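Local structure of sporulation-control protein spo0M (Bacillus subtilis, 5CL2) at residues Ser50-Ile55 and Glu61-Ala66; Val166-Phe171 and Arg210-Glu215. The protein controls the expression of spo0A and is required for the cell to pass the morphological stage 0 of sporulation. All blocks are in the same frame, centred on the assembly; numbering follows the deposited sequence.

Contact 1 (Ser50-Ile55 and Glu61-Ala66); sequences STRYVI and EHRKYA
Arg63 and Val54 face each other in an antiparallel beta hairpin, as a non-hydrogen-bonded pair with CA atoms 4.6 Å apart. The guanidinium of Arg63 has a neighbour over each face: Val54 CG2 sits over its centre, 3.5 Å from Arg63 CZ, and Arg52 NH2 lies over the opposite face nearer the rim. At chi1 -175° Val54 has CG1 anti to the backbone N and CG2 anti to the carbonyl carbon, so that CG2 meets the guanidinium while CG1 lies near Glu61 CG. The two guanidinium planes are turned 45° apart, with Arg52 NH2 and Arg63 NH1 3.7 Å from each other; salt bridges from Arg63 NH2 to Asp152 and from Arg52 NH1 to Glu105 probably offset the like charges. Replacing Arg63 by an alanine would remove the guanidinium, which would probably uncover Val54 CG2 and leave Asp152 without this charged mate. On the face carrying Tyr53, Lys64 and Ala66, the Tyr53 ring and the Lys64 chain run side by side in the same direction, Lys64 CB lying over the rim of one ring face, and Ala66 CB meets the ring edge 3.9 Å from CD1 of Tyr53. Three backbone hydrogen-bonded pairs, Thr51 with Ala66, Tyr53 with Lys64 and Ile55 with His62, fix this register. Towards Ser50 the Tyr65 side chain reaches across the ladder, and Ser50 OG makes a weak hydrogen bond to Tyr65 OH at 3.2 Å.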
ATOM      1  N   SER A  50      15.726   3.571  -0.009  1.00 43.40           N
ATOM      2  CA  SER A  50      15.114   4.278   1.099  1.00 46.62           C
ATOM      3  C   SER A  50      15.031   5.775   0.894  1.00 47.79           C
ATOM      4  O   SER A  50      15.687   6.362   0.029  1.00 42.85           O
ATOM      5  CB  SER A  50      15.860   4.020   2.393  1.00 51.60           C
ATOM      6  OG  SER A  50      17.156   4.552   2.287  1.00 55.00           O
ATOM      7  N   THR A  51      14.174   6.387   1.694  1.00 47.33           N
ATOM      8  CA  THR A  51      14.060   7.827   1.666  1.00 51.13           C
ATOM      9  C   THR A  51      13.735   8.248   3.086  1.00 48.94           C
ATOM     10  O   THR A  51      13.898   7.431   4.007  1.00 49.08           O
ATOM     11  CB  THR A  51      13.005   8.305   0.637  1.00 47.69           C
ATOM     12  OG1 THR A  51      13.118   9.721   0.479  1.00 51.71           O
ATOM     13  CG2 THR A  51      11.594   7.899   1.037  1.00 48.14           C
ATOM     14  N   ARG A  52      13.391   9.523   3.278  1.00 40.09           N
ATOM     15  CA  ARG A  52      12.964  10.028   4.574  1.00 44.69           C
ATOM     16  C   ARG A  52      11.646  10.790   4.410  1.00 50.15           C
ATOM     17  O   ARG A  52      11.345  11.311   3.339  1.00 48.61           O
ATOM     18  CB  ARG A  52      14.004  10.965   5.180  1.00 51.19           C
ATOM     19  CG  ARG A  52      15.416  10.705   4.754  1.00 60.96           C
ATOM     20  CD  ARG A  52      16.284  11.903   5.085  1.00 69.14           C
ATOM     21  NE  ARG A  52      15.800  13.119   4.438  1.00 70.92           N
ATOM     22  CZ  ARG A  52      16.537  14.212   4.256  1.00 76.63           C
ATOM     23  NH1 ARG A  52      17.798  14.251   4.682  1.00 71.41           N
ATOM     24  NH2 ARG A  52      16.008  15.273   3.656  1.00 74.19           N
ATOM     25  N   TYR A  53      10.861  10.868   5.468  1.00 44.80           N
ATOM     26  CA  TYR A  53       9.646  11.648   5.385  1.00 51.66           C
ATOM     27  C   TYR A  53       9.431  12.425   6.661  1.00 50.95           C
ATOM     28  O   TYR A  53       9.990  12.078   7.711  1.00 44.46           O
ATOM     29  CB  TYR A  53       8.443  10.767   5.057  1.00 47.61           C
ATOM     30  CG  TYR A  53       7.999   9.799   6.128  1.00 48.72           C
ATOM     31  CD1 TYR A  53       8.615   8.560   6.289  1.00 46.46           C
ATOM     32  CD2 TYR A  53       6.930  10.112   6.958  1.00 49.75           C
ATOM     33  CE1 TYR A  53       8.175   7.665   7.268  1.00 51.12           C
ATOM     34  CE2 TYR A  53       6.479   9.236   7.924  1.00 47.45           C
ATOM     35  CZ  TYR A  53       7.087   8.020   8.080  1.00 52.08           C
ATOM     36  OH  TYR A  53       6.600   7.184   9.062  1.00 51.75           O
ATOM     37  N   VAL A  54       8.635  13.490   6.560  1.00 53.51           N
ATOM     38  CA  VAL A  54       8.470  14.404   7.686  1.00 50.77           C
ATOM     39  C   VAL A  54       7.259  14.004   8.505  1.00 51.01           C
ATOM     40  O   VAL A  54       6.203  13.645   7.971  1.00 51.37           O
ATOM     41  CB  VAL A  54       8.319  15.871   7.236  1.00 54.19           C
ATOM     42  CG1 VAL A  54       8.267  16.797   8.456  1.00 55.42           C
ATOM     43  CG2 VAL A  54       9.471  16.274   6.355  1.00 52.61           C
ATOM     44  N   ILE A  55       7.459  14.033   9.813  1.00 50.49           N
ATOM     45  CA  ILE A  55       6.412  13.910  10.809  1.00 49.73           C
ATOM     46  C   ILE A  55       6.433  15.156  11.691  1.00 53.72           C
ATOM     47  O   ILE A  55       7.445  15.464  12.325  1.00 57.37           O
ATOM     48  CB  ILE A  55       6.604  12.675  11.691  1.00 51.41           C
ATOM     49  CG1 ILE A  55       6.474  11.384  10.875  1.00 48.31           C
ATOM     50  CG2 ILE A  55       5.640  12.703  12.866  1.00 49.21           C
ATOM     51  CD1 ILE A  55       6.714  10.163  11.721  1.00 49.70           C
ATOM     52  N   GLU A  61       9.368  19.557  13.223  1.00 57.01           N
ATOM     53  CA  GLU A  61       9.666  18.565  12.203  1.00 60.17           C
ATOM     54  C   GLU A  61      10.618  17.496  12.740  1.00 58.78           C
ATOM     55  O   GLU A  61      11.667  17.810  13.301  1.00 58.50           O
ATOM     56  CB  GLU A  61      10.280  19.239  10.979  1.00 62.73           C
ATOM     57  CG  GLU A  61       9.303  20.098  10.185  1.00 70.35           C
ATOM     58  CD  GLU A  61       9.960  20.740   8.976  1.00 73.80           C
ATOM     59  OE1 GLU A  61      11.206  20.626   8.847  1.00 72.92           O
ATOM     60  OE2 GLU A  61       9.228  21.339   8.156  1.00 68.37           O
ATOM     61  N   HIS A  62      10.204  16.242  12.600  1.00 62.53           N
ATOM     62  CA  HIS A  62      11.046  15.065  12.814  1.00 61.15           C
ATOM     63  C   HIS A  62      11.124  14.373  11.464  1.00 58.02           C
ATOM     64  O   HIS A  62      10.076  14.154  10.855  1.00 53.14           O
ATOM     65  CB  HIS A  62      10.434  14.121  13.869  1.00 60.84           C
ATOM     66  CG  HIS A  62      10.089  14.802  15.155  1.00 67.67           C
ATOM     67  ND1 HIS A  62      11.026  15.054  16.139  1.00 77.29           N
ATOM     68  CD2 HIS A  62       8.923  15.321  15.606  1.00 69.80           C
ATOM     69  CE1 HIS A  62      10.444  15.687  17.146  1.00 76.44           C
ATOM     70  NE2 HIS A  62       9.168  15.861  16.847  1.00 69.21           N
ATOM     71  N   ARG A  63      12.316  14.057  10.966  1.00 50.55           N
ATOM     72  CA  ARG A  63      12.409  13.246   9.755  1.00 46.93           C
ATOM     73  C   ARG A  63      12.767  11.796  10.086  1.00 51.16           C
ATOM     74  O   ARG A  63      13.666  11.519  10.884  1.00 46.25           O
ATOM     75  CB  ARG A  63      13.414  13.803   8.764  1.00 53.64           C
ATOM     76  CG  ARG A  63      12.891  14.935   7.952  1.00 58.19           C
ATOM     77  CD  ARG A  63      13.920  15.391   6.933  1.00 69.12           C
ATOM     78  NE  ARG A  63      13.415  16.545   6.195  1.00 72.55           N
ATOM     79  CZ  ARG A  63      12.731  16.471   5.054  1.00 72.78           C
ATOM     80  NH1 ARG A  63      12.449  15.287   4.495  1.00 65.98           N
ATOM     81  NH2 ARG A  63      12.322  17.591   4.473  1.00 73.73           N
ATOM     82  N   LYS A  64      12.020  10.888   9.464  1.00 50.24           N
ATOM     83  CA  LYS A  64      12.054   9.468   9.749  1.00 47.64           C
ATOM     84  C   LYS A  64      12.422   8.695   8.502  1.00 51.42           C
ATOM     85  O   LYS A  64      11.900   8.979   7.417  1.00 45.00           O
ATOM     86  CB  LYS A  64      10.699   9.009  10.285  1.00 49.88           C
ATOM     87  CG  LYS A  64      10.645   7.585  10.782  1.00 52.18           C
ATOM     88  CD  LYS A  64       9.382   7.349  11.599  1.00 57.35           C
ATOM     89  CE  LYS A  64       9.229   5.884  11.993  1.00 59.13           C
ATOM     90  NZ  LYS A  64       8.878   5.004  10.836  1.00 68.26           N
ATOM     91  N   TYR A  65      13.339   7.741   8.676  1.00 49.62           N
ATOM     92  CA  TYR A  65      13.861   6.890   7.614  1.00 45.65           C
ATOM     93  C   TYR A  65      12.789   5.878   7.191  1.00 48.92           C
ATOM     94  O   TYR A  65      12.021   5.364   8.023  1.00 46.79           O
ATOM     95  CB  TYR A  65      15.139   6.198   8.132  1.00 54.78           C
ATOM     96  CG  TYR A  65      15.863   5.249   7.202  1.00 53.88           C
ATOM     97  CD1 TYR A  65      16.836   5.712   6.328  1.00 61.14           C
ATOM     98  CD2 TYR A  65      15.604   3.873   7.226  1.00 60.72           C
ATOM     99  CE1 TYR A  65      17.536   4.829   5.483  1.00 68.03           C
ATOM    100  CE2 TYR A  65      16.289   2.982   6.377  1.00 58.69           C
ATOM    101  CZ  TYR A  65      17.257   3.473   5.510  1.00 65.53           C
ATOM    102  OH  TYR A  65      17.956   2.620   4.667  1.00 69.11           O
ATOM    103  N   ALA A  66      12.721   5.591   5.897  1.00 49.19           N
ATOM    104  CA  ALA A  66      11.690   4.674   5.399  1.00 51.75           C
ATOM    105  C   ALA A  66      12.208   3.816   4.265  1.00 46.45           C
ATOM    106  O   ALA A  66      12.848   4.333   3.341  1.00 48.22           O
ATOM    107  CB  ALA A  66      10.470   5.448   4.938  1.00 44.91           C
TER

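Contact 2 (Val166-Phe171 and Arg210-Glu215); sequences VQEFEF and RGWLEE
In the five-stranded antiparallel sheet that contains strand 165-173, Glu168 and Val166 receive the indole of Trp212, which comes from the loop between strands 195-202 and 224-229. The polar link is a single hydrogen bond, from Trp212 NE1 to Glu168 OE1, 3.0 Å long and bent to 142° at the hydrogen. Its geometry is lopsided: OE1 is only modestly off the indole plane, at the ring edge, whereas NE1 meets the carboxylate from above, 65° out of its plane. Glu168 carries its carboxylate out to the indole on an extended chain, CG being anti to the backbone N (chi1 -177°), which brings Glu168 CD to 3.7 Å from Trp212 CZ2. Val166 and Glu168 are two residues apart on the same strand, which puts both side chains on one face of the sheet, and Val166 CG2 adds an apolar contact with Trp212 CD1 at 4.0 Å. The other carboxylate oxygen, Glu168 OE2, forms salt bridges with Arg205 and Arg204, so the buried acid is held by partners at both oxygens. Arg204 also makes a cation-pi contact with Trp212, and Phe159 meets the indole with its ring plane inclined at about 45°.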
ATOM      1  N   VAL A 166       3.391  10.204   1.633  1.00 43.19           N
ATOM      2  CA  VAL A 166       3.163  10.512   0.220  1.00 44.36           C
ATOM      3  C   VAL A 166       4.044  11.679  -0.189  1.00 43.25           C
ATOM      4  O   VAL A 166       4.455  12.469   0.661  1.00 45.80           O
ATOM      5  CB  VAL A 166       1.673  10.865  -0.082  1.00 46.75           C
ATOM      6  CG1 VAL A 166       0.789   9.692   0.223  1.00 46.58           C
ATOM      7  CG2 VAL A 166       1.237  12.085   0.703  1.00 42.95           C
ATOM      8  N   GLN A 167       4.350  11.801  -1.477  1.00 43.42           N
ATOM      9  CA  GLN A 167       5.081  12.987  -1.891  1.00 46.80           C
ATOM     10  C   GLN A 167       4.073  14.115  -2.183  1.00 47.75           C
ATOM     11  O   GLN A 167       3.218  13.997  -3.046  1.00 45.51           O
ATOM     12  CB  GLN A 167       5.975  12.721  -3.109  1.00 45.45           C
ATOM     13  CG  GLN A 167       6.823  13.936  -3.452  1.00 49.59           C
ATOM     14  CD  GLN A 167       7.985  13.659  -4.408  1.00 48.75           C
ATOM     15  OE1 GLN A 167       7.888  12.844  -5.327  1.00 43.87           O
ATOM     16  NE2 GLN A 167       9.092  14.358  -4.188  1.00 45.66           N
ATOM     17  N   GLU A 168       4.185  15.199  -1.430  1.00 48.60           N
ATOM     18  CA  GLU A 168       3.310  16.349  -1.554  1.00 48.37           C
ATOM     19  C   GLU A 168       4.017  17.471  -2.321  1.00 48.61           C
ATOM     20  O   GLU A 168       5.090  17.946  -1.905  1.00 48.34           O
ATOM     21  CB  GLU A 168       2.880  16.842  -0.174  1.00 48.58           C
ATOM     22  CG  GLU A 168       1.883  18.011  -0.196  1.00 50.80           C
ATOM     23  CD  GLU A 168       1.416  18.382   1.199  1.00 52.87           C
ATOM     24  OE1 GLU A 168       1.694  17.612   2.143  1.00 58.35           O
ATOM     25  OE2 GLU A 168       0.763  19.433   1.364  1.00 55.45           O
ATOM     26  N   PHE A 169       3.426  17.841  -3.462  1.00 52.31           N
ATOM     27  CA  PHE A 169       3.889  18.960  -4.286  1.00 50.14           C
ATOM     28  C   PHE A 169       3.096  20.218  -3.956  1.00 53.03           C
ATOM     29  O   PHE A 169       1.866  20.213  -4.029  1.00 47.57           O
ATOM     30  CB  PHE A 169       3.763  18.637  -5.780  1.00 47.35           C
ATOM     31  CG  PHE A 169       4.641  17.500  -6.219  1.00 51.45           C
ATOM     32  CD1 PHE A 169       4.258  16.197  -6.001  1.00 47.97           C
ATOM     33  CD2 PHE A 169       5.858  17.739  -6.822  1.00 52.01           C
ATOM     34  CE1 PHE A 169       5.071  15.140  -6.380  1.00 55.68           C
ATOM     35  CE2 PHE A 169       6.671  16.689  -7.203  1.00 57.70           C
ATOM     36  CZ  PHE A 169       6.277  15.387  -6.973  1.00 52.42           C
ATOM     37  N   GLU A 170       3.794  21.290  -3.596  1.00 50.90           N
ATOM     38  CA  GLU A 170       3.157  22.565  -3.262  1.00 52.09           C
ATOM     39  C   GLU A 170       3.527  23.638  -4.279  1.00 52.67           C
ATOM     40  O   GLU A 170       4.714  23.912  -4.521  1.00 51.26           O
ATOM     41  CB  GLU A 170       3.548  23.022  -1.862  1.00 53.39           C
ATOM     42  CG  GLU A 170       3.078  24.412  -1.514  1.00 54.98           C
ATOM     43  CD  GLU A 170       3.871  24.985  -0.361  1.00 67.01           C
ATOM     44  OE1 GLU A 170       4.030  24.259   0.647  1.00 69.82           O
ATOM     45  OE2 GLU A 170       4.325  26.150  -0.455  1.00 66.76           O
ATOM     46  N   PHE A 171       2.487  24.197  -4.895  1.00 50.07           N
ATOM     47  CA  PHE A 171       2.582  25.228  -5.909  1.00 49.19           C
ATOM     48  C   PHE A 171       2.108  26.560  -5.356  1.00 47.87           C
ATOM     49  O   PHE A 171       1.202  26.605  -4.510  1.00 48.87           O
ATOM     50  CB  PHE A 171       1.727  24.892  -7.121  1.00 50.24           C
ATOM     51  CG  PHE A 171       2.055  23.588  -7.769  1.00 49.94           C
ATOM     52  CD1 PHE A 171       1.528  22.409  -7.273  1.00 48.99           C
ATOM     53  CD2 PHE A 171       2.821  23.546  -8.914  1.00 48.68           C
ATOM     54  CE1 PHE A 171       1.790  21.215  -7.881  1.00 48.71           C
ATOM     55  CE2 PHE A 171       3.093  22.344  -9.530  1.00 51.41           C
ATOM     56  CZ  PHE A 171       2.573  21.180  -9.016  1.00 50.56           C
ATOM     57  N   ARG A 210       0.105  19.983   8.249  1.00 52.72           N
ATOM     58  CA  ARG A 210       1.234  19.163   7.792  1.00 51.02           C
ATOM     59  C   ARG A 210       0.857  17.699   7.928  1.00 52.16           C
ATOM     60  O   ARG A 210       0.237  17.293   8.922  1.00 52.58           O
ATOM     61  CB  ARG A 210       2.522  19.440   8.579  1.00 55.50           C
ATOM     62  CG  ARG A 210       3.216  20.776   8.292  1.00 56.72           C
ATOM     63  CD  ARG A 210       3.778  20.860   6.861  1.00 58.70           C
ATOM     64  NE  ARG A 210       4.920  19.986   6.562  1.00 60.35           N
ATOM     65  CZ  ARG A 210       6.194  20.258   6.865  1.00 64.10           C
ATOM     66  NH1 ARG A 210       6.516  21.381   7.493  1.00 66.07           N
ATOM     67  NH2 ARG A 210       7.157  19.414   6.529  1.00 51.35           N
ATOM     68  N   GLY A 211       1.197  16.908   6.918  1.00 47.46           N
ATOM     69  CA  GLY A 211       0.867  15.496   6.940  1.00 47.87           C
ATOM     70  C   GLY A 211      -0.601  15.263   6.653  1.00 50.59           C
ATOM     71  O   GLY A 211      -1.397  16.201   6.688  1.00 47.20           O
ATOM     72  N   TRP A 212      -0.968  14.009   6.395  1.00 46.37           N
ATOM     73  CA  TRP A 212      -2.332  13.681   6.009  1.00 47.40           C
ATOM     74  C   TRP A 212      -2.957  12.719   7.007  1.00 52.21           C
ATOM     75  O   TRP A 212      -2.608  11.525   7.038  1.00 49.16           O
ATOM     76  CB  TRP A 212      -2.315  13.098   4.602  1.00 41.85           C
ATOM     77  CG  TRP A 212      -1.729  14.092   3.647  1.00 46.97           C
ATOM     78  CD1 TRP A 212      -0.404  14.410   3.497  1.00 42.83           C
ATOM     79  CD2 TRP A 212      -2.433  14.949   2.740  1.00 48.26           C
ATOM     80  NE1 TRP A 212      -0.240  15.384   2.547  1.00 47.84           N
ATOM     81  CE2 TRP A 212      -1.501  15.736   2.055  1.00 50.63           C
ATOM     82  CE3 TRP A 212      -3.795  15.107   2.422  1.00 51.86           C
ATOM     83  CZ2 TRP A 212      -1.836  16.669   1.090  1.00 51.00           C
ATOM     84  CZ3 TRP A 212      -4.146  16.029   1.453  1.00 51.42           C
ATOM     85  CH2 TRP A 212      -3.176  16.800   0.801  1.00 51.75           C
ATOM     86  N   LEU A 213      -3.898  13.243   7.804  1.00 48.40           N
ATOM     87  CA  LEU A 213      -4.411  12.535   8.980  1.00 51.17           C
ATOM     88  C   LEU A 213      -5.933  12.552   9.072  1.00 59.16           C
ATOM     89  O   LEU A 213      -6.594  13.472   8.579  1.00 58.95           O
ATOM     90  CB  LEU A 213      -3.834  13.133  10.266  1.00 56.64           C
ATOM     91  CG  LEU A 213      -2.376  13.599  10.305  1.00 56.93           C
ATOM     92  CD1 LEU A 213      -2.129  14.395  11.576  1.00 58.21           C
ATOM     93  CD2 LEU A 213      -1.412  12.437  10.181  1.00 47.56           C
ATOM     94  N   GLU A 214      -6.474  11.530   9.729  1.00 61.20           N
ATOM     95  CA  GLU A 214      -7.907  11.365   9.918  1.00 64.22           C
ATOM     96  C   GLU A 214      -8.599  12.626  10.443  1.00 68.44           C
ATOM     97  O   GLU A 214      -9.632  13.031   9.923  1.00 68.15           O
ATOM     98  CB  GLU A 214      -8.160  10.218  10.892  1.00 66.50           C
ATOM     99  CG  GLU A 214      -8.799   9.000  10.286  1.00 73.84           C
ATOM    100  CD  GLU A 214      -8.861   7.852  11.279  1.00 83.96           C
ATOM    101  OE1 GLU A 214      -8.693   8.124  12.492  1.00 79.10           O
ATOM    102  OE2 GLU A 214      -9.054   6.686  10.850  1.00 83.81           O
ATOM    103  N   GLU A 215      -8.012  13.231  11.473  1.00 67.31           N
ATOM    104  CA  GLU A 215      -8.579  14.407  12.124  1.00 67.71           C
ATOM    105  C   GLU A 215      -8.692  15.644  11.216  1.00 68.92           C
ATOM    106  O   GLU A 215      -9.401  16.593  11.549  1.00 72.12           O
ATOM    107  CB  GLU A 215      -7.793  14.771  13.390  1.00 68.43           C
ATOM    108  CG  GLU A 215      -6.265  14.598  13.366  1.00 75.25           C
ATOM    109  CD  GLU A 215      -5.765  13.199  13.789  1.00 78.19           C
ATOM    110  OE1 GLU A 215      -6.384  12.168  13.443  1.00 76.77           O
ATOM    111  OE2 GLU A 215      -4.755  13.147  14.527  1.00 83.95           O
TER

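In the fold
From the N terminus, contact 1 comes first and closes a short loop, pairing strand 40-57 with strand 60-79 as neighbours at the margin of the mixed sheet. Contact 2 opens only after that loop has closed; it joins strand 165-173 to the 210-215 loop, spanning 38 intervening residues that include strands 185-191 and 195-202. The two are therefore in series, neither nested nor crossed. Their centres are about 13 Å apart, yet they touch: Arg210 NH1 forms a salt bridge of 2.8 Å with Glu61 OE2, and Arg210 NH2 packs on Val54 CG1. Backbone bonds from Val54 to Cys153 and Gln155 likewise join the hairpin to strand 146-155, the neighbour of strand 165-173.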